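Local coordinates for hypothetical protein SP2199 (PDB 2IBO), which is of unknown function but belongs to the thiamine-binding protein family and so may bind thiamine or a related compound, at the interface of chains A and B and the interface of chains A and C. Residues are numbered along the deposited sequence; one frame, centred on the assembly and turned at random. Chains: chain A/B/C, Hypothetical protein SP2199.

Contact 1: the interface of chains A and B. Residues chain A 4-6, 39, 41-42, 44, 75, 87; chain B 8, 39-42, 75.
The ammonium nitrogen NZ of A:Lys75 is gripped by at least three partners, drawn from both chains and from water: it donates to the carboxylate oxygen OE2 of B:Glu42 at 2.6 Å, to OE1 of its own A:Glu42 at 3.2 Å, and it lies within hydrogen-bonding range of water 1, which also touches B:Glu42 OE2. The two bonds to carboxylates differ in kind. On A:Glu42 the nitrogen takes the syn lone pair of OE1, whereas on B:Glu42 it comes down from above the carboxylate plane, 56° out of it. The twofold repeats this, B:Lys75 NZ reaching A:Glu42 OE2 at 2.8 Å. Two lysines and two glutamates thus form an interlaced salt-bridge cluster. Its carboxylates meet tip to tip and stack, their planes 9° apart, with the CD atoms of A:Glu42 and B:Glu42 separated by 3.6 Å; the ammonium groups probably offset the repulsion between them. Each glutamate leaves its backbone with CG in the crowded position between N and the carbonyl carbon (chi1 60° in A:Glu42), then runs extended. A:Thr39 OG1 donates to the backbone O of A:Glu42 in the carbonyl plane, as B:Thr39 OG1 does to B:Glu42, and probably steadies the loop; water 2 joins A:Thr39 OG1 and A:Phe41 N to B:Glu42 OE1.

Beside the charges, B:Phe41 inserts into chain A. A:Lys75 CB lies over one ring face, toward the rim, its CD packs against B:Phe41 CB, and A:Val44 CG2 lies at the ring edge, in plane. A:Ala6 CB touches CD2 of B:Phe41 at 3.5 Å, while A:Ser4 meets the ring's far end. Further along, B:Pro40 CG packs on A:Val44 CG2 at 3.7 Å. Charge pairing flanked by reciprocal aromatic insertion joins A to B, plausibly as one of the interfaces that build the tetramer of the deposited assembly.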
ATOM      1  N   SER A   4       9.095  -5.970 -11.004  1.00 23.71           N
ATOM      2  CA  SER A   4       9.645  -4.881 -10.223  1.00 24.69           C
ATOM      3  C   SER A   4       9.006  -4.996  -8.847  1.00 24.75           C
ATOM      4  O   SER A   4       7.821  -5.302  -8.732  1.00 25.63           O
ATOM      5  CB  SER A   4       9.322  -3.535 -10.861  1.00 27.54           C
ATOM      6  OG  SER A   4      10.156  -2.522 -10.325  1.00 30.04           O
ATOM      7  N   ILE A   5       9.806  -4.760  -7.813  1.00 27.39           N
ATOM      8  CA  ILE A   5       9.385  -4.867  -6.422  1.00 25.92           C
ATOM      9  C   ILE A   5       9.783  -3.602  -5.694  1.00 26.45           C
ATOM     10  O   ILE A   5      10.914  -3.138  -5.825  1.00 28.33           O
ATOM     11  CB  ILE A   5      10.101  -6.075  -5.752  1.00 17.95           C
ATOM     12  CG1 ILE A   5       9.525  -7.371  -6.304  1.00 17.57           C
ATOM     13  CG2 ILE A   5      10.014  -6.009  -4.244  1.00 15.73           C
ATOM     14  CD1 ILE A   5       8.040  -7.468  -6.122  1.00 20.74           C
ATOM     15  N   ALA A   6       8.854  -3.032  -4.940  1.00 15.98           N
ATOM     16  CA  ALA A   6       9.137  -1.832  -4.165  1.00 15.10           C
ATOM     17  C   ALA A   6       9.019  -2.298  -2.723  1.00 15.81           C
ATOM     18  O   ALA A   6       8.019  -2.918  -2.344  1.00 16.09           O
ATOM     19  CB  ALA A   6       8.112  -0.761  -4.474  1.00 21.04           C
ATOM     20  N   THR A  39      14.289   5.117  -2.721  1.00 17.84           N
ATOM     21  CA  THR A  39      13.522   6.346  -2.800  1.00 17.30           C
ATOM     22  C   THR A  39      13.128   6.627  -1.351  1.00 16.56           C
ATOM     23  O   THR A  39      13.318   5.779  -0.488  1.00 16.46           O
ATOM     24  CB  THR A  39      12.279   6.181  -3.719  1.00 22.19           C
ATOM     25  OG1 THR A  39      11.321   5.323  -3.095  1.00 21.71           O
ATOM     26  CG2 THR A  39      12.674   5.571  -5.045  1.00 21.21           C
ATOM     27  N   PHE A  41      10.344   6.536   0.486  1.00 32.37           N
ATOM     28  CA  PHE A  41       9.441   5.677   1.265  1.00 32.58           C
ATOM     29  C   PHE A  41       9.625   4.184   1.025  1.00 32.75           C
ATOM     30  O   PHE A  41       9.182   3.359   1.830  1.00 35.82           O
ATOM     31  CB  PHE A  41       7.993   6.025   0.948  1.00 25.71           C
ATOM     32  CG  PHE A  41       7.461   7.192   1.712  1.00 26.66           C
ATOM     33  CD1 PHE A  41       6.984   7.023   3.002  1.00 27.85           C
ATOM     34  CD2 PHE A  41       7.427   8.464   1.145  1.00 28.35           C
ATOM     35  CE1 PHE A  41       6.481   8.088   3.721  1.00 28.32           C
ATOM     36  CE2 PHE A  41       6.926   9.544   1.855  1.00 29.26           C
ATOM     37  CZ  PHE A  41       6.449   9.355   3.148  1.00 28.70           C
ATOM     38  N   GLU A  42      10.273   3.840  -0.081  1.00 22.32           N
ATOM     39  CA  GLU A  42      10.465   2.444  -0.422  1.00 22.89           C
ATOM     40  C   GLU A  42      11.703   2.212  -1.286  1.00 22.13           C
ATOM     41  O   GLU A  42      12.164   3.122  -1.986  1.00 22.81           O
ATOM     42  CB  GLU A  42       9.220   1.962  -1.161  1.00 23.43           C
ATOM     43  CG  GLU A  42       8.951   2.731  -2.444  1.00 23.82           C
ATOM     44  CD  GLU A  42       7.554   2.512  -2.969  1.00 25.46           C
ATOM     45  OE1 GLU A  42       7.275   2.927  -4.114  1.00 25.92           O
ATOM     46  OE2 GLU A  42       6.731   1.934  -2.241  1.00 27.37           O
ATOM     47  N   VAL A  44      13.180   0.414  -4.448  1.00 14.30           N
ATOM     48  CA  VAL A  44      12.699  -0.204  -5.682  1.00 15.06           C
ATOM     49  C   VAL A  44      13.723  -1.116  -6.327  1.00 15.37           C
ATOM     50  O   VAL A  44      14.830  -0.686  -6.630  1.00 14.13           O
ATOM     51  CB  VAL A  44      12.285   0.886  -6.720  1.00 23.39           C
ATOM     52  CG1 VAL A  44      11.863   0.240  -8.030  1.00 21.23           C
ATOM     53  CG2 VAL A  44      11.160   1.734  -6.160  1.00 21.52           C
ATOM     54  N   LYS A  75       5.212  -3.627  -3.146  1.00 29.70           N
ATOM     55  CA  LYS A  75       4.504  -3.387  -4.388  1.00 29.74           C
ATOM     56  C   LYS A  75       5.145  -4.316  -5.386  1.00 31.71           C
ATOM     57  O   LYS A  75       6.374  -4.376  -5.490  1.00 32.97           O
ATOM     58  CB  LYS A  75       4.690  -1.954  -4.874  1.00 17.53           C
ATOM     59  CG  LYS A  75       3.818  -0.946  -4.204  1.00 14.85           C
ATOM     60  CD  LYS A  75       4.233   0.453  -4.617  1.00 16.01           C
ATOM     61  CE  LYS A  75       3.498   1.498  -3.801  1.00 15.89           C
ATOM     62  NZ  LYS A  75       4.035   2.855  -4.096  1.00 19.14           N
ATOM     63  N   LYS A  87       9.300   4.078 -16.791  1.00 56.63           N
ATOM     64  CA  LYS A  87       8.271   4.651 -15.925  1.00 57.09           C
ATOM     65  C   LYS A  87       8.690   6.081 -15.642  1.00 58.68           C
ATOM     66  O   LYS A  87       7.904   7.008 -15.808  1.00 59.14           O
ATOM     67  CB  LYS A  87       8.166   3.899 -14.592  1.00 41.66           C
ATOM     68  CG  LYS A  87       7.533   2.521 -14.665  1.00 39.99           C
ATOM     69  CD  LYS A  87       7.846   1.721 -13.407  1.00 39.20           C
ATOM     70  CE  LYS A  87       7.327   0.279 -13.483  1.00 38.42           C
ATOM     71  NZ  LYS A  87       7.985  -0.571 -12.438  1.00 38.12           N
TER
ATOM     72  N   GLN B   8       0.071   7.126  -5.531  1.00 13.18           N
ATOM     73  CA  GLN B   8       0.175   6.190  -6.651  1.00 15.49           C
ATOM     74  C   GLN B   8      -1.212   5.955  -7.233  1.00 16.47           C
ATOM     75  O   GLN B   8      -2.076   5.377  -6.571  1.00 15.37           O
ATOM     76  CB  GLN B   8       0.742   4.843  -6.213  1.00 24.51           C
ATOM     77  CG  GLN B   8       0.741   3.823  -7.335  1.00 25.96           C
ATOM     78  CD  GLN B   8       1.090   2.416  -6.870  1.00 28.86           C
ATOM     79  OE1 GLN B   8       1.538   1.583  -7.664  1.00 30.27           O
ATOM     80  NE2 GLN B   8       0.880   2.141  -5.587  1.00 29.07           N
ATOM     81  N   THR B  39       9.006   9.085  -7.957  1.00 23.32           N
ATOM     82  CA  THR B  39       9.824   7.893  -7.859  1.00 22.88           C
ATOM     83  C   THR B  39       9.100   6.856  -8.741  1.00 24.16           C
ATOM     84  O   THR B  39       7.970   7.094  -9.172  1.00 24.58           O
ATOM     85  CB  THR B  39       9.945   7.423  -6.420  1.00 13.60           C
ATOM     86  OG1 THR B  39       8.687   6.866  -5.995  1.00 11.89           O
ATOM     87  CG2 THR B  39      10.334   8.593  -5.525  1.00 10.55           C
ATOM     88  N   PRO B  40       9.720   5.689  -8.988  1.00 40.26           N
ATOM     89  CA  PRO B  40       9.140   4.632  -9.827  1.00 40.18           C
ATOM     90  C   PRO B  40       7.734   4.112  -9.576  1.00 41.28           C
ATOM     91  O   PRO B  40       7.049   3.706 -10.521  1.00 42.61           O
ATOM     92  CB  PRO B  40      10.150   3.492  -9.729  1.00 20.59           C
ATOM     93  CG  PRO B  40      11.357   4.080  -9.052  1.00 20.43           C
ATOM     94  CD  PRO B  40      10.870   5.187  -8.214  1.00 20.66           C
ATOM     95  N   PHE B  41       7.293   4.108  -8.328  1.00 30.80           N
ATOM     96  CA  PHE B  41       5.960   3.571  -8.036  1.00 30.43           C
ATOM     97  C   PHE B  41       4.985   4.596  -7.465  1.00 30.43           C
ATOM     98  O   PHE B  41       3.768   4.385  -7.479  1.00 32.02           O
ATOM     99  CB  PHE B  41       6.084   2.424  -7.039  1.00 23.15           C
ATOM    100  CG  PHE B  41       6.427   1.112  -7.660  1.00 23.21           C
ATOM    101  CD1 PHE B  41       5.432   0.328  -8.206  1.00 23.42           C
ATOM    102  CD2 PHE B  41       7.741   0.632  -7.661  1.00 23.20           C
ATOM    103  CE1 PHE B  41       5.727  -0.920  -8.740  1.00 23.86           C
ATOM    104  CE2 PHE B  41       8.045  -0.615  -8.193  1.00 22.55           C
ATOM    105  CZ  PHE B  41       7.037  -1.394  -8.731  1.00 22.17           C
ATOM    106  N   GLU B  42       5.519   5.702  -6.961  1.00 25.83           N
ATOM    107  CA  GLU B  42       4.685   6.706  -6.353  1.00 26.61           C
ATOM    108  C   GLU B  42       5.310   8.089  -6.425  1.00 26.90           C
ATOM    109  O   GLU B  42       6.528   8.220  -6.552  1.00 28.43           O
ATOM    110  CB  GLU B  42       4.447   6.308  -4.891  1.00 24.16           C
ATOM    111  CG  GLU B  42       5.711   6.271  -4.041  1.00 23.81           C
ATOM    112  CD  GLU B  42       5.533   5.482  -2.745  1.00 25.66           C
ATOM    113  OE1 GLU B  42       6.455   5.477  -1.906  1.00 23.13           O
ATOM    114  OE2 GLU B  42       4.472   4.853  -2.562  1.00 29.42           O
ATOM    115  N   LYS B  75       0.309   7.028   0.945  1.00 30.25           N
ATOM    116  CA  LYS B  75       1.056   6.880   2.184  1.00 29.84           C
ATOM    117  C   LYS B  75       1.083   8.262   2.832  1.00 31.62           C
ATOM    118  O   LYS B  75       1.385   9.253   2.161  1.00 32.76           O
ATOM    119  CB  LYS B  75       2.491   6.452   1.905  1.00 19.86           C
ATOM    120  CG  LYS B  75       2.692   4.984   1.622  1.00 17.17           C
ATOM    121  CD  LYS B  75       4.106   4.735   1.150  1.00 15.79           C
ATOM    122  CE  LYS B  75       4.284   3.304   0.680  1.00 17.56           C
ATOM    123  NZ  LYS B  75       5.642   3.073   0.132  1.00 18.22           N
TER
HETATM  124  O   HOH W   1       2.015   4.636  -2.380  1.00 34.61           O
HETATM  125  O   HOH W   2       9.020   6.622  -2.343  1.00 38.80           O

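Contact 2: the interface of chains A and C. Residues chain A 49, 53, 74-76; chain C 57, 60, 72, 74.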
ATOM      1  N   PHE A  49      11.257 -12.071 -11.989  1.00 28.04           N
ATOM      2  CA  PHE A  49      10.313 -12.322 -10.915  1.00 28.13           C
ATOM      3  C   PHE A  49      10.874 -13.273  -9.872  1.00 28.52           C
ATOM      4  O   PHE A  49      10.829 -12.980  -8.670  1.00 27.79           O
ATOM      5  CB  PHE A  49       8.993 -12.874 -11.467  1.00 23.88           C
ATOM      6  CG  PHE A  49       7.914 -12.984 -10.428  1.00 23.47           C
ATOM      7  CD1 PHE A  49       7.580 -11.887  -9.643  1.00 21.95           C
ATOM      8  CD2 PHE A  49       7.247 -14.186 -10.219  1.00 23.81           C
ATOM      9  CE1 PHE A  49       6.605 -11.980  -8.662  1.00 22.71           C
ATOM     10  CE2 PHE A  49       6.264 -14.292  -9.235  1.00 23.60           C
ATOM     11  CZ  PHE A  49       5.943 -13.180  -8.456  1.00 23.27           C
HETATM   12  N   MSE A  53      11.403 -12.365  -5.832  1.00 21.19           N
HETATM   13  CA  MSE A  53      10.664 -13.037  -4.764  1.00 21.88           C
HETATM   14  C   MSE A  53      11.648 -13.614  -3.756  1.00 21.24           C
HETATM   15  O   MSE A  53      11.421 -13.552  -2.540  1.00 19.71           O
HETATM   16  CB  MSE A  53       9.765 -14.135  -5.325  1.00 39.34           C
HETATM   17  CG  MSE A  53       8.538 -13.604  -6.067  1.00 45.47           C
HETATM   18 SE   MSE A  53       7.480 -12.307  -5.032  1.00 54.85          SE
HETATM   19  CE  MSE A  53       8.173 -10.724  -5.859  1.00 50.85           C
ATOM     20  N   VAL A  74       4.766  -3.901   0.339  1.00 17.26           N
ATOM     21  CA  VAL A  74       5.474  -4.323  -0.853  1.00 16.73           C
ATOM     22  C   VAL A  74       4.595  -4.068  -2.057  1.00 17.10           C
ATOM     23  O   VAL A  74       3.381  -4.247  -1.989  1.00 17.69           O
ATOM     24  CB  VAL A  74       5.826  -5.829  -0.816  1.00 18.15           C
ATOM     25  CG1 VAL A  74       6.664  -6.187  -2.031  1.00 18.01           C
ATOM     26  CG2 VAL A  74       6.579  -6.156   0.454  1.00 17.41           C
ATOM     27  N   LYS A  75       5.212  -3.627  -3.146  1.00 29.70           N
ATOM     28  CA  LYS A  75       4.504  -3.387  -4.388  1.00 29.74           C
ATOM     29  C   LYS A  75       5.145  -4.316  -5.386  1.00 31.71           C
ATOM     30  O   LYS A  75       6.374  -4.376  -5.490  1.00 32.97           O
ATOM     31  CB  LYS A  75       4.690  -1.954  -4.874  1.00 17.53           C
ATOM     32  CG  LYS A  75       3.818  -0.946  -4.204  1.00 14.85           C
ATOM     33  CD  LYS A  75       4.233   0.453  -4.617  1.00 16.01           C
ATOM     34  CE  LYS A  75       3.498   1.498  -3.801  1.00 15.89           C
ATOM     35  NZ  LYS A  75       4.035   2.855  -4.096  1.00 19.14           N
ATOM     36  N   ILE A  76       4.321  -5.061  -6.101  1.00 25.08           N
ATOM     37  CA  ILE A  76       4.853  -5.947  -7.106  1.00 24.99           C
ATOM     38  C   ILE A  76       4.227  -5.561  -8.427  1.00 25.01           C
ATOM     39  O   ILE A  76       3.059  -5.167  -8.488  1.00 26.56           O
ATOM     40  CB  ILE A  76       4.549  -7.413  -6.767  1.00 22.81           C
ATOM     41  CG1 ILE A  76       4.983  -7.686  -5.313  1.00 23.37           C
ATOM     42  CG2 ILE A  76       5.254  -8.336  -7.773  1.00 22.52           C
ATOM     43  CD1 ILE A  76       4.966  -9.137  -4.880  1.00 21.49           C
TER
ATOM     44  N   LYS C  57       3.880 -15.963  -4.278  1.00 15.51           N
ATOM     45  CA  LYS C  57       4.522 -16.105  -5.580  1.00 16.09           C
ATOM     46  C   LYS C  57       3.618 -16.827  -6.571  1.00 15.99           C
ATOM     47  O   LYS C  57       3.472 -16.403  -7.719  1.00 14.35           O
ATOM     48  CB  LYS C  57       5.858 -16.851  -5.432  1.00 36.06           C
ATOM     49  CG  LYS C  57       6.683 -16.931  -6.716  1.00 36.71           C
ATOM     50  CD  LYS C  57       8.016 -17.603  -6.454  1.00 37.24           C
ATOM     51  CE  LYS C  57       8.771 -17.809  -7.749  1.00 39.07           C
ATOM     52  NZ  LYS C  57       9.933 -18.721  -7.563  1.00 43.13           N
ATOM     53  N   LEU C  60       0.625 -14.671  -7.642  1.00 26.44           N
ATOM     54  CA  LEU C  60       1.021 -13.694  -8.651  1.00 28.09           C
ATOM     55  C   LEU C  60       1.280 -14.327 -10.016  1.00 29.34           C
ATOM     56  O   LEU C  60       0.939 -13.725 -11.038  1.00 27.67           O
ATOM     57  CB  LEU C  60       2.246 -12.905  -8.180  1.00 28.05           C
ATOM     58  CG  LEU C  60       1.909 -11.832  -7.137  1.00 28.14           C
ATOM     59  CD1 LEU C  60       3.172 -11.206  -6.598  1.00 29.98           C
ATOM     60  CD2 LEU C  60       1.045 -10.775  -7.772  1.00 25.90           C
ATOM     61  N   ALA C  72       0.347  -5.489  -7.905  1.00 14.30           N
ATOM     62  CA  ALA C  72      -0.185  -5.973  -6.641  1.00 13.21           C
ATOM     63  C   ALA C  72       0.369  -5.228  -5.439  1.00 13.16           C
ATOM     64  O   ALA C  72       1.526  -4.809  -5.424  1.00 12.58           O
ATOM     65  CB  ALA C  72       0.082  -7.458  -6.494  1.00 10.67           C
ATOM     66  N   VAL C  74       1.005  -5.643  -1.463  1.00 26.74           N
ATOM     67  CA  VAL C  74       1.121  -6.734  -0.519  1.00 25.41           C
ATOM     68  C   VAL C  74       1.561  -6.186   0.818  1.00 25.79           C
ATOM     69  O   VAL C  74       2.402  -5.286   0.886  1.00 26.68           O
ATOM     70  CB  VAL C  74       2.156  -7.808  -0.970  1.00 13.65           C
ATOM     71  CG1 VAL C  74       2.115  -8.995   0.008  1.00 11.24           C
ATOM     72  CG2 VAL C  74       1.845  -8.290  -2.390  1.00 11.39           C
TER
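Backbone hydrogen bonds join strand 70-79 of chain A to strand 69-78 of chain C, making an antiparallel sheet continuous across the chains. A:Val74 pairs with its own twin about the twofold: A:Val74 N donates to C:Val74 O at 2.8 Å, and C:Val74 N returns the bond to A:Val74 O. Two residues along, A:Ile76 faces C:Ala72. There the bond from A:Ile76 N to C:Ala72 O is 2.9 Å long and nearly straight, 172° at the hydrogen, and C:Ala72 N answers to A:Ile76 O. These donors lie in the plane of the carbonyl they meet, as in regular sheet pairing.

Over this seam lies a largely apolar layer formed by A:Ile76 of the strand and side chains from helix 49-64 of each chain. The branched side chain of A:Ile76 crosses C:Leu60 obliquely, with its CG2 methyl 3.7 Å from CD1 of C:Leu60. A:Ile76 places CG1 anti to the carbonyl carbon and CG2 anti to the backbone N, so both branches can approach this leucine methyl. CB of C:Leu60 in turn meets the ring tip, CZ, of A:Phe49 at 3.7 Å, the two side chains crossing at about a right angle.

Farther out, A:Phe49 and C:Lys57 slide past each other in opposite directions. C:Lys57 has CG anti to the backbone N (chi1 -174°) and runs extended, so its aliphatic stem serves as the packing surface. The selenomethionine A:Met53, bent at chi2 and chi3, lays CG over one ring face near the rim and probably helps to position it. This strand pairing joins A and C in the deposited assembly and may contribute to a native oligomer. At the ring's edge, in plane, the backbone O of C:Lys57 lies 3.8 Å from A:Phe49 CE2.

Contact 1 and contact 2 have centres about 12 Å apart, as measured between their C-alpha atoms, and share A:Lys75 on strand 70-79. That strand serves two partners at once: its backbone at the neighbouring residues extends the sheet into chain C in contact 2, while the side chain of A:Lys75 turns to chain B in contact 1. The interfaces differ in character, one a loop-centred ionic and aromatic exchange, the other strand pairing beneath helices. With each built on its own twofold, chain A bridges B and C in the four-chain deposited assembly; the structure alone does not show that this assembly forms in solution.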